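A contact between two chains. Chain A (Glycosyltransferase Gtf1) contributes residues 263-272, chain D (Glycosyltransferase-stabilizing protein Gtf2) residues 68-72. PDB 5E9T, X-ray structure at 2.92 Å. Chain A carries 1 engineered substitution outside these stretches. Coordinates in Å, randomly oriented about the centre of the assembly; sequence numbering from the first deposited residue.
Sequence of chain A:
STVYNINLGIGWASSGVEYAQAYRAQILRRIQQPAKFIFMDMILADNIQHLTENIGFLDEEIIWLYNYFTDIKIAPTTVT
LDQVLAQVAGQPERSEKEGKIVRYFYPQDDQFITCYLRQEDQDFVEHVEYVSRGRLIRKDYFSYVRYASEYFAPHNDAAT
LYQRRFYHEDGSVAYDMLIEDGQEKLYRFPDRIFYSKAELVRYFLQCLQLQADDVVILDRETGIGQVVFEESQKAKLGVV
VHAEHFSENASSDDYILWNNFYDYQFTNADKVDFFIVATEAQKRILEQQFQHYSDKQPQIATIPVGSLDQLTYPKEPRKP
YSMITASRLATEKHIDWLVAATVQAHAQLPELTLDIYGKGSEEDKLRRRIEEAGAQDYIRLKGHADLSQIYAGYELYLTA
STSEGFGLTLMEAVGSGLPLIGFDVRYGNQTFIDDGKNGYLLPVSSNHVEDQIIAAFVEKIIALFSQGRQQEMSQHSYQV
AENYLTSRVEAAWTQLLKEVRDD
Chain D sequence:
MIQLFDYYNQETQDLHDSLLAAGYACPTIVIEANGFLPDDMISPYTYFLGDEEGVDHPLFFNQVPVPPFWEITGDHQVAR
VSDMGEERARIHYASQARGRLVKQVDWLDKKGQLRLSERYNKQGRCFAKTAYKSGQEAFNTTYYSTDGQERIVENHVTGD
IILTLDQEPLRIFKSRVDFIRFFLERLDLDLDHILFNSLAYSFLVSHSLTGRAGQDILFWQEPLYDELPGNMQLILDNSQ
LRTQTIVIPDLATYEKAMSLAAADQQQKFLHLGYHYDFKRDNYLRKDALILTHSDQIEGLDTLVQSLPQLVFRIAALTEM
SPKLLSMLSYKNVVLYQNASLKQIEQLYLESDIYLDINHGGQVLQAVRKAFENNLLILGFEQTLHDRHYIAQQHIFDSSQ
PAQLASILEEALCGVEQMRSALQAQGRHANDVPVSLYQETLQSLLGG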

# COMPACT_ATOMS: atom_id res chain seq x y z
N ASP A 263 -12.26 19.25 -12.44
CA ASP A 263 -12.26 19.66 -11.03
C ASP A 263 -10.88 19.52 -10.41
O ASP A 263 -10.40 20.43 -9.72
N TYR A 264 -10.22 18.38 -10.63
CA TYR A 264 -8.88 18.18 -10.07
C TYR A 264 -7.91 19.24 -10.58
O TYR A 264 -7.18 19.85 -9.80
N GLN A 265 -7.90 19.46 -11.90
CA GLN A 265 -6.97 20.43 -12.47
C GLN A 265 -7.24 21.83 -11.94
O GLN A 265 -6.31 22.59 -11.66
N PHE A 266 -8.52 22.19 -11.78
CA PHE A 266 -8.85 23.52 -11.27
C PHE A 266 -8.47 23.66 -9.80
O PHE A 266 -7.85 24.65 -9.41
N THR A 267 -8.86 22.69 -8.97
CA THR A 267 -8.56 22.77 -7.54
C THR A 267 -7.07 22.90 -7.29
O THR A 267 -6.64 23.65 -6.41
N ASN A 268 -6.27 22.19 -8.07
CA ASN A 268 -4.81 22.18 -7.96
C ASN A 268 -4.14 23.18 -8.89
O ASN A 268 -2.93 23.07 -9.12
N ALA A 269 -4.91 24.11 -9.47
CA ALA A 269 -4.38 25.05 -10.46
C ALA A 269 -3.09 25.73 -10.01
O ALA A 269 -2.29 26.16 -10.85
N ASP A 270 -2.87 25.85 -8.69
CA ASP A 270 -1.60 26.37 -8.20
C ASP A 270 -0.41 25.54 -8.67
O ASP A 270 0.72 26.03 -8.67
N LYS A 271 -0.65 24.29 -9.08
CA LYS A 271 0.38 23.44 -9.65
C LYS A 271 0.40 23.46 -11.18
O LYS A 271 1.26 22.82 -11.78
N VAL A 272 -0.52 24.18 -11.81
CA VAL A 272 -0.63 24.24 -13.26
C VAL A 272 0.01 25.53 -13.75
O VAL A 272 -0.24 26.60 -13.19
N PRO D 68 -0.44 17.08 -0.35
CA PRO D 68 -0.20 17.73 -1.64
C PRO D 68 -0.40 16.77 -2.81
O PRO D 68 0.12 15.65 -2.80
N PHE D 69 -1.17 17.21 -3.79
CA PHE D 69 -1.49 16.58 -5.07
C PHE D 69 -2.59 15.53 -4.97
O PHE D 69 -3.09 15.09 -6.00
N TRP D 70 -3.01 15.11 -3.77
CA TRP D 70 -4.06 14.11 -3.67
C TRP D 70 -5.35 14.62 -4.31
O TRP D 70 -5.66 15.81 -4.27
N GLU D 71 -6.10 13.70 -4.92
CA GLU D 71 -7.26 14.05 -5.72
C GLU D 71 -8.54 13.89 -4.90
O GLU D 71 -8.68 12.94 -4.12
N ILE D 72 -9.46 14.84 -5.07
CA ILE D 72 -10.77 14.80 -4.44
C ILE D 72 -11.81 14.66 -5.54
O ILE D 72 -11.87 15.49 -6.45

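The contact is small and rests on three side chains, A:Tyr264, A:Lys271 and D:Phe69. Together the two stretches bury 352 Å², counting both sides.

A:Tyr264 lies on the last turns of a helix, and its CA-to-CB bond points toward chain D. Chi1 is t (178°) and chi2 is 83°. With chi1 t, the ring slants along the helix toward its C-terminal end and lies beside the backbone of D:Phe69, D:Trp70 and D:Glu71. The ring tip reaches a backbone acceptor: A:Tyr264 OH donates a hydrogen bond to D:Phe69 O at 2.5 Å, the one hydrogen bond between the stretches. The carbonyl oxygens of D:Phe69 and D:Trp70 both lie at the ring edge, near its plane. A:Tyr264 CE1 is 3.8 Å from D:Trp70 O. Further back along the ring, A:Tyr264 CD1 packs 3.4 Å from D:Glu71 CB.

D:Phe69 has a positive phi (81°), unusual for a residue other than glycine. Its CA-to-CB bond points sideways, but chi1 m (-64°) brings the end of the side chain nearer to the A stretch; chi2 (-82°) sets the tilt of the ring, with one face toward A:Lys271. The ring is met there by A:Lys271, whose CA-to-CB bond points toward chain D. The lysine rotamer is m, m, t, p. Chi2 m bends the chain so that it runs across the ring face, and chi4 p turns NZ in toward the ring. A:Lys271 CG touches D:Phe69 CE1 at 3.6 Å. The ammonium group ends over one ring face, with A:Lys271 NZ 4.2 Å from the centroid of the D:Phe69 ring and 17° off its normal, a cation-pi contact. The same nitrogen makes a long salt bridge within chain A, with A:Lys271 NZ 3.6 Å from A:Asp270 OD2. A:Asp270 has chi1 p (75°); its side chain makes no contact with the D stretch.

The CA-to-CB bond of A:Asn268 points toward the D stretch, but the residue mainly serves its own chain. It is the first residue after the helix to leave helical phi/psi. With chi1 m (-61°), its amide turns back, and A:Asn268 ND2 donates to A:Tyr264 O at 2.7 Å, nearly straight at 176°. A:Asn268 N also bonds to that carbonyl. The other end of the amide has a looser contact, A:Asn268 OD1 to D:Phe69 CA at 4.2 Å.

The CA-to-CB bond of D:Trp70 points away, and the residue offers its backbone to the contact. The CA-to-CB bond of D:Glu71 points sideways; its chi1 of 104° lies between wells.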

# COMPACT_ATOMS: atom_id res chain seq x y z
CB ASP A 263 -13.30 18.86 -10.24
CG ASP A 263 -13.61 19.48 -8.89
OD1 ASP A 263 -12.67 19.96 -8.22
OD2 ASP A 263 -14.79 19.48 -8.49
CB TYR A 264 -8.35 16.79 -10.41
CG TYR A 264 -6.95 16.56 -9.88
CD1 TYR A 264 -6.74 16.18 -8.57
CD2 TYR A 264 -5.84 16.76 -10.69
CE1 TYR A 264 -5.47 15.99 -8.07
CE2 TYR A 264 -4.55 16.57 -10.21
CZ TYR A 264 -4.38 16.18 -8.89
OH TYR A 264 -3.12 15.99 -8.38
CB GLN A 265 -7.06 20.40 -14.00
CG GLN A 265 -6.91 19.02 -14.62
CD GLN A 265 -8.23 18.28 -14.75
OE1 GLN A 265 -8.89 17.97 -13.75
NE2 GLN A 265 -8.64 18.00 -15.99
CB PHE A 266 -10.34 23.81 -11.47
CG PHE A 266 -10.75 24.04 -12.90
CD1 PHE A 266 -9.81 24.41 -13.85
CD2 PHE A 266 -12.06 23.88 -13.29
CE1 PHE A 266 -10.18 24.62 -15.17
CE2 PHE A 266 -12.44 24.09 -14.61
CZ PHE A 266 -11.50 24.46 -15.55
CB THR A 267 -9.11 21.53 -6.83
OG1 THR A 267 -10.53 21.45 -7.02
CG2 THR A 267 -8.80 21.60 -5.34
CB ASN A 268 -4.28 20.77 -8.19
CG ASN A 268 -4.81 19.78 -7.17
OD1 ASN A 268 -4.20 19.57 -6.12
ND2 ASN A 268 -5.97 19.20 -7.45
CB ALA A 269 -5.42 26.11 -10.79
CB ASP A 270 -1.61 26.46 -6.67
CG ASP A 270 -1.47 25.10 -6.01
OD1 ASP A 270 -2.42 24.29 -6.07
OD2 ASP A 270 -0.41 24.84 -5.40
CB LYS A 271 0.20 22.00 -9.16
CG LYS A 271 0.20 21.86 -7.65
CD LYS A 271 1.58 22.18 -7.08
CE LYS A 271 1.50 22.49 -5.59
NZ LYS A 271 0.74 21.47 -4.83
CB VAL A 272 -2.09 24.15 -13.72
CG1 VAL A 272 -2.17 24.08 -15.24
CG2 VAL A 272 -2.78 22.96 -13.08
CB PRO D 68 1.25 18.20 -1.54
CG PRO D 68 1.51 18.31 -0.07
CD PRO D 68 0.70 17.22 0.57
CB PHE D 69 -0.27 15.94 -5.75
CG PHE D 69 0.79 16.92 -6.15
CD1 PHE D 69 0.67 17.64 -7.33
CD2 PHE D 69 1.91 17.11 -5.36
CE1 PHE D 69 1.65 18.55 -7.71
CE2 PHE D 69 2.88 18.02 -5.73
CZ PHE D 69 2.75 18.73 -6.91
CB TRP D 70 -4.32 13.73 -2.21
CG TRP D 70 -3.19 12.95 -1.57
CD1 TRP D 70 -1.88 12.94 -1.96
CD2 TRP D 70 -3.29 12.08 -0.45
NE1 TRP D 70 -1.16 12.11 -1.14
CE2 TRP D 70 -1.99 11.57 -0.20
CE3 TRP D 70 -4.34 11.67 0.38
CZ2 TRP D 70 -1.73 10.68 0.83
CZ3 TRP D 70 -4.06 10.79 1.41
CH2 TRP D 70 -2.77 10.30 1.63
CB GLU D 71 -7.33 13.20 -6.99
CG GLU D 71 -8.35 12.07 -7.02
CD GLU D 71 -8.46 11.42 -8.39
OE1 GLU D 71 -8.39 10.17 -8.47
OE2 GLU D 71 -8.63 12.15 -9.39
CB ILE D 72 -11.04 16.04 -3.58
CG1 ILE D 72 -10.00 16.18 -2.48
CG2 ILE D 72 -12.44 15.98 -2.99
CD1 ILE D 72 -10.30 17.30 -1.49